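Local coordinates for DUF3822 family protein (PDB 3HRG) that is of unknown function but has an actin-like ATPase fold, consistent with, though not proof of, nucleotide binding or hydrolysis, at residues L13-S18 against F22-Y27; F86-A91 against V107-L112. All coordinates share one frame; numbering follows the deposited sequence. Where two conformers were deposited one is given.

Interaction 1. Residues L13-S18 against F22-Y27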
loop_
_atom_site.group_PDB
_atom_site.type_symbol
_atom_site.label_atom_id
_atom_site.label_comp_id
_atom_site.label_asym_id
_atom_site.label_seq_id
_atom_site.Cartn_x
_atom_site.Cartn_y
_atom_site.Cartn_z
ATOM N N LEU A 13 14.313 6.118 7.007
ATOM C CA LEU A 13 13.581 5.045 7.666
ATOM C C LEU A 13 12.199 4.976 7.032
ATOM O O LEU A 13 11.522 5.990 6.973
ATOM C CB LEU A 13 13.382 5.363 9.138
ATOM C CG LEU A 13 12.554 4.403 10.008
ATOM C CD1 LEU A 13 13.233 3.030 10.017
ATOM C CD2 LEU A 13 12.368 4.979 11.407
ATOM N N SER A 14 11.768 3.793 6.614
ATOM C CA SER A 14 10.415 3.621 6.048
ATOM C C SER A 14 9.706 2.625 6.934
ATOM O O SER A 14 10.280 1.588 7.304
ATOM C CB SER A 14 10.429 3.179 4.604
ATOM O OG SER A 14 11.037 4.153 3.791
ATOM N N ILE A 15 8.484 2.983 7.307
ATOM C CA ILE A 15 7.657 2.213 8.208
ATOM C C ILE A 15 6.346 1.883 7.557
ATOM O O ILE A 15 5.651 2.806 7.105
ATOM C CB ILE A 15 7.320 3.033 9.483
ATOM C CG1 ILE A 15 8.593 3.439 10.264
ATOM C CG2 ILE A 15 6.413 2.233 10.432
ATOM C CD1 ILE A 15 8.349 4.351 11.451
ATOM N N ARG A 16 5.993 0.591 7.508
ATOM C CA ARG A 16 4.703 0.161 6.955
ATOM C C ARG A 16 3.858 -0.342 8.105
ATOM O O ARG A 16 4.289 -1.267 8.820
ATOM C CB ARG A 16 4.828 -0.958 5.917
ATOM C CG ARG A 16 3.443 -1.475 5.431
ATOM C CD ARG A 16 3.545 -2.461 4.291
ATOM N NE ARG A 16 4.378 -3.620 4.607
ATOM C CZ ARG A 16 3.908 -4.804 5.002
ATOM N NH1 ARG A 16 2.602 -5.024 5.095
ATOM N NH2 ARG A 16 4.752 -5.786 5.259
ATOM N N LEU A 17 2.674 0.248 8.271
ATOM C CA LEU A 17 1.739 -0.131 9.307
ATOM C C LEU A 17 0.529 -0.845 8.721
ATOM O O LEU A 17 -0.084 -0.390 7.752
ATOM C CB LEU A 17 1.250 1.084 10.108
ATOM C CG LEU A 17 2.328 1.964 10.748
ATOM C CD1 LEU A 17 1.679 3.123 11.468
ATOM C CD2 LEU A 17 3.241 1.165 11.672
ATOM N N SER A 18 0.224 -1.999 9.276
ATOM C CA SER A 18 -0.951 -2.737 8.879
ATOM C C SER A 18 -1.380 -3.615 10.029
ATOM O O SER A 18 -0.629 -3.848 10.977
ATOM C CB SER A 18 -0.674 -3.607 7.652
ATOM O OG SER A 18 -0.011 -4.777 8.011
ATOM N N PHE A 22 3.984 -4.979 11.222
ATOM C CA PHE A 22 4.693 -3.764 10.877
ATOM C C PHE A 22 6.053 -4.125 10.258
ATOM O O PHE A 22 6.730 -5.059 10.750
ATOM C CB PHE A 22 4.945 -2.849 12.073
ATOM C CG PHE A 22 3.719 -2.504 12.913
ATOM C CD1 PHE A 22 2.461 -2.387 12.382
ATOM C CD2 PHE A 22 3.911 -2.148 14.248
ATOM C CE1 PHE A 22 1.378 -2.020 13.175
ATOM C CE2 PHE A 22 2.860 -1.794 15.058
ATOM C CZ PHE A 22 1.585 -1.726 14.527
ATOM N N SER A 23 6.456 -3.370 9.225
ATOM C CA SER A 23 7.718 -3.558 8.513
ATOM C C SER A 23 8.493 -2.281 8.561
ATOM O O SER A 23 7.931 -1.202 8.444
ATOM C CB SER A 23 7.484 -3.891 7.030
ATOM O OG SER A 23 6.680 -5.009 6.929
ATOM N N PHE A 24 9.800 -2.404 8.684
ATOM C CA PHE A 24 10.692 -1.286 8.779
ATOM C C PHE A 24 11.887 -1.504 7.840
ATOM O O PHE A 24 12.413 -2.618 7.765
ATOM C CB PHE A 24 11.233 -1.177 10.196
ATOM C CG PHE A 24 10.179 -1.081 11.256
ATOM C CD1 PHE A 24 9.624 -2.218 11.804
ATOM C CD2 PHE A 24 9.762 0.144 11.711
ATOM C CE1 PHE A 24 8.647 -2.119 12.795
ATOM C CE2 PHE A 24 8.811 0.251 12.692
ATOM C CZ PHE A 24 8.240 -0.876 13.219
ATOM N N SER A 25 12.315 -0.470 7.128
ATOM C CA SER A 25 13.503 -0.585 6.298
ATOM C C SER A 25 14.299 0.711 6.376
ATOM O O SER A 25 13.744 1.793 6.556
ATOM C CB SER A 25 13.188 -0.922 4.862
ATOM O OG SER A 25 12.457 0.131 4.288
ATOM N N ILE A 26 15.601 0.569 6.229
ATOM C CA ILE A 26 16.542 1.676 6.264
ATOM C C ILE A 26 17.208 1.716 4.891
ATOM O O ILE A 26 17.706 0.700 4.418
ATOM C CB ILE A 26 17.546 1.511 7.450
ATOM C CG1 ILE A 26 16.784 1.667 8.769
ATOM C CG2 ILE A 26 18.635 2.559 7.355
ATOM C CD1 ILE A 26 17.639 1.645 10.019
ATOM N N TYR A 27 17.150 2.882 4.242
ATOM C CA TYR A 27 17.711 3.136 2.940
ATOM C C TYR A 27 18.886 4.117 3.074
ATOM O O TYR A 27 18.750 5.173 3.692
ATOM C CB TYR A 27 16.656 3.704 1.985
ATOM C CG TYR A 27 17.218 4.255 0.691
ATOM C CD1 TYR A 27 17.660 3.412 -0.322
ATOM C CD2 TYR A 27 17.313 5.627 0.481
ATOM C CE1 TYR A 27 18.180 3.915 -1.504
ATOM C CE2 TYR A 27 17.830 6.139 -0.696
ATOM C CZ TYR A 27 18.266 5.281 -1.676
ATOM O OH TYR A 27 18.788 5.799 -2.821
HETATM O O HOH W 1 13.604 3.596 3.719
#

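Interaction 2. Residues F86-A91 against V107-L112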
loop_
_atom_site.group_PDB
_atom_site.type_symbol
_atom_site.label_atom_id
_atom_site.label_comp_id
_atom_site.label_asym_id
_atom_site.label_seq_id
_atom_site.Cartn_x
_atom_site.Cartn_y
_atom_site.Cartn_z
ATOM N N PHE A 86 -9.913 16.920 -8.116
ATOM C CA PHE A 86 -9.602 17.098 -6.724
ATOM C C PHE A 86 -9.454 18.552 -6.267
ATOM O O PHE A 86 -8.783 19.336 -6.921
ATOM C CB PHE A 86 -8.276 16.409 -6.410
ATOM C CG PHE A 86 -7.848 16.573 -4.979
ATOM C CD1 PHE A 86 -8.516 15.895 -3.970
ATOM C CD2 PHE A 86 -6.769 17.381 -4.640
ATOM C CE1 PHE A 86 -8.120 16.041 -2.614
ATOM C CE2 PHE A 86 -6.379 17.524 -3.322
ATOM C CZ PHE A 86 -7.059 16.864 -2.312
ATOM N N GLU A 87 -10.064 18.857 -5.123
ATOM C CA GLU A 87 -9.949 20.134 -4.459
ATOM C C GLU A 87 -9.740 19.805 -2.969
ATOM O O GLU A 87 -10.526 19.006 -2.376
ATOM C CB GLU A 87 -11.193 20.990 -4.700
ATOM C CG GLU A 87 -11.571 21.195 -6.200
ATOM C CD GLU A 87 -10.460 21.864 -7.041
ATOM O OE1 GLU A 87 -9.520 22.464 -6.470
ATOM O OE2 GLU A 87 -10.538 21.780 -8.303
ATOM N N GLU A 88 -8.691 20.379 -2.378
ATOM C CA GLU A 88 -8.334 20.134 -0.974
ATOM C C GLU A 88 -9.491 20.343 -0.026
ATOM O O GLU A 88 -9.721 19.526 0.886
ATOM C CB GLU A 88 -7.184 21.037 -0.508
ATOM C CG GLU A 88 -6.806 20.758 0.936
ATOM C CD GLU A 88 -5.570 21.490 1.410
ATOM O OE1 GLU A 88 -5.523 22.734 1.388
ATOM O OE2 GLU A 88 -4.666 20.801 1.883
ATOM N N GLU A 89 -10.244 21.403 -0.280
ATOM C CA GLU A 89 -11.399 21.761 0.550
ATOM C C GLU A 89 -12.512 20.691 0.518
ATOM O O GLU A 89 -13.346 20.659 1.417
ATOM C CB GLU A 89 -11.976 23.142 0.160
ATOM C CG GLU A 89 -12.785 23.198 -1.149
ATOM C CD GLU A 89 -13.249 24.603 -1.498
ATOM O OE1 GLU A 89 -12.755 25.575 -0.893
ATOM O OE2 GLU A 89 -14.109 24.735 -2.385
ATOM N N GLN A 90 -12.544 19.871 -0.546
ATOM C CA GLN A 90 -13.497 18.766 -0.721
ATOM C C GLN A 90 -12.990 17.378 -0.242
ATOM O O GLN A 90 -13.780 16.430 -0.214
ATOM C CB GLN A 90 -13.899 18.624 -2.209
ATOM C CG GLN A 90 -14.817 19.723 -2.791
ATOM C CD GLN A 90 -15.104 19.538 -4.294
ATOM O OE1 GLN A 90 -14.295 18.970 -5.034
ATOM N NE2 GLN A 90 -16.249 20.033 -4.743
ATOM N N ALA A 91 -11.704 17.252 0.115
ATOM C CA ALA A 91 -11.098 15.961 0.514
ATOM C C ALA A 91 -11.844 15.152 1.573
ATOM O O ALA A 91 -12.139 13.980 1.315
ATOM C CB ALA A 91 -9.589 16.126 0.917
ATOM N N VAL A 107 -8.111 12.523 8.134
ATOM C CA VAL A 107 -8.070 12.335 6.683
ATOM C C VAL A 107 -6.888 13.126 6.097
ATOM O O VAL A 107 -6.760 14.322 6.346
ATOM C CB VAL A 107 -9.371 12.749 6.036
ATOM C CG1 VAL A 107 -9.252 12.612 4.493
ATOM C CG2 VAL A 107 -10.546 11.901 6.592
HETATM N N MSE A 108 -6.032 12.436 5.337
HETATM C CA MSE A 108 -4.861 13.007 4.688
HETATM C C MSE A 108 -4.950 12.696 3.206
HETATM O O MSE A 108 -5.848 11.979 2.791
HETATM C CB MSE A 108 -3.609 12.337 5.212
HETATM C CG MSE A 108 -3.578 12.155 6.705
HETATM SE SE MSE A 108 -1.838 11.606 7.272
HETATM C CE MSE A 108 -0.915 13.302 6.889
ATOM N N TYR A 109 -4.038 13.241 2.420
ATOM C CA TYR A 109 -4.005 12.925 1.006
ATOM C C TYR A 109 -2.598 13.053 0.413
ATOM O O TYR A 109 -1.793 13.836 0.891
ATOM C CB TYR A 109 -4.982 13.786 0.209
ATOM C CG TYR A 109 -4.647 15.225 0.144
ATOM C CD1 TYR A 109 -3.820 15.718 -0.860
ATOM C CD2 TYR A 109 -5.134 16.123 1.084
ATOM C CE1 TYR A 109 -3.485 17.074 -0.922
ATOM C CE2 TYR A 109 -4.835 17.464 1.009
ATOM C CZ TYR A 109 -3.997 17.927 0.005
ATOM O OH TYR A 109 -3.679 19.264 -0.070
ATOM N N ASN A 110 -2.342 12.251 -0.618
ATOM C CA ASN A 110 -1.139 12.301 -1.402
ATOM C C ASN A 110 -1.472 12.627 -2.858
ATOM O O ASN A 110 -2.298 11.953 -3.463
ATOM C CB ASN A 110 -0.460 10.957 -1.467
ATOM C CG ASN A 110 -0.086 10.388 -0.109
ATOM O OD1 ASN A 110 -0.212 9.178 0.077
ATOM N ND2 ASN A 110 0.382 11.222 0.824
ATOM N N ILE A 111 -0.782 13.609 -3.418
ATOM C CA ILE A 111 -0.916 13.940 -4.803
ATOM C C ILE A 111 0.158 13.171 -5.606
ATOM O O ILE A 111 1.352 13.257 -5.301
ATOM C CB ILE A 111 -0.735 15.442 -5.052
ATOM C CG1 ILE A 111 -1.820 16.215 -4.315
ATOM C CG2 ILE A 111 -0.811 15.756 -6.593
ATOM C CD1 ILE A 111 -1.621 17.745 -4.305
ATOM N N LEU A 112 -0.280 12.424 -6.605
ATOM C CA LEU A 112 0.615 11.696 -7.494
ATOM C C LEU A 112 0.635 12.522 -8.777
ATOM O O LEU A 112 -0.140 12.266 -9.689
ATOM C CB LEU A 112 0.137 10.269 -7.719
ATOM C CG LEU A 112 0.153 9.273 -6.553
ATOM C CD1 LEU A 112 -0.774 9.613 -5.351
ATOM C CD2 LEU A 112 -0.159 7.868 -7.102
#

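Interaction 1. Residues L13-S18 against F22-Y27
Leu17 lays its CD2 methyl over one face of the Phe22 ring, 3.9 Å from the ring centroid and only 18° off the normal, a CH-pi contact at the turn end of a beta hairpin. Phe22 CG stands opposite its own carbonyl carbon (chi1 -52°), which brings the ring to this methyl and to Ser18 O. Further along the same apolar face, Ile15 sets CG1 and CG2 against the CD2 and CE2 atoms of Phe24, with CG1 3.8 Å from CD2, and Leu13 CD1 reaches Ile26 CG1 at 4.0 Å. Branched aliphatic and aromatic side chains suit this buried face, which has apolar neighbours on it. The other face is polar: in one of its two conformers, Arg16 NH2 lies 2.7 Å from Ser23 OG and NE forms a salt bridge with Asp249, while Ser23 OG bonds Glu39. Small serines leave room here for helix 248-255. Backbone bonds join Ser14 to Ser25 and Arg16 to Ser23, each pair in both directions; Arg16 N to Ser23 O is nearly straight at 173°. Strand 12-17 is central in its mixed sheet, parallel to strand 68-73, while strand 22-28 pairs antiparallel with strand 33-40. Helix 48-58 meets Leu17 and Phe22, and Met250 lies on Ser14, Ser23 and Ser25.

Interaction 2. Residues F86-A91 against V107-L112
Tyr109 meets Phe86 with a ring face and Glu88 with its hydroxyl. Phe86 turns an edge to the Tyr109 face, its CZ lying over the ring centre and 3.7 Å from Tyr109 CD1; the centroids are 4.9 Å apart and the planes inclined at 56°, a tilted T-shaped pair. Tyr109 OH donates to Glu88 OE2 at 2.7 Å, reaching the oxygen from above the carboxylate plane, 57° out of it. Tyrosine suits this half-buried place, since its ring can pack inward while its hydroxyl meets an acidic group at the surface. More loosely, Ala91 CB comes to 4.5 Å from Tyr109 CD2, its small methyl letting the start of helix 91-96 sit close. The contact thus ties the loop after strand 78-82 to strand 105-112, an outermost strand of a three-stranded antiparallel sheet. A leucine in place of Tyr109 would probably leave Glu88 without its hydroxyl partner and the Phe86 edge without an aromatic face. On the Phe86 side, CG stands opposite the backbone N (chi1 178°), which carries the ring toward the strand, and also against Val118 of the adjacent strand 117-124. Asn110, next to Tyr109, is bonded through its side chain to Thr145 OG1, Ser142 N and Phe140 O, which probably steadies this part of the strand.

Overall arrangement
Along the chain interaction 1 is complete before the first residue of interaction 2; their centres lie 24 Å apart, and even the nearest atoms are about 10 Å apart. They belong to different sheets: the hairpin 12-17/22-28 lies in a five-stranded mixed sheet, whereas strand 105-112 edges a three-stranded antiparallel one. Strand 139-142 connects the two regions, since it is an outermost strand of the first sheet and is touched by Met108 and Asn110. The strand order 3-2-1-4-5 recurs in the sheet of strands 162-167, 171-178, 181-189, 215-220 and 239-241, as expected for an actin-like fold. Interaction 1 pairs two strands of this repeated topology, whereas interaction 2 packs a loop against the edge strand of a smaller sheet.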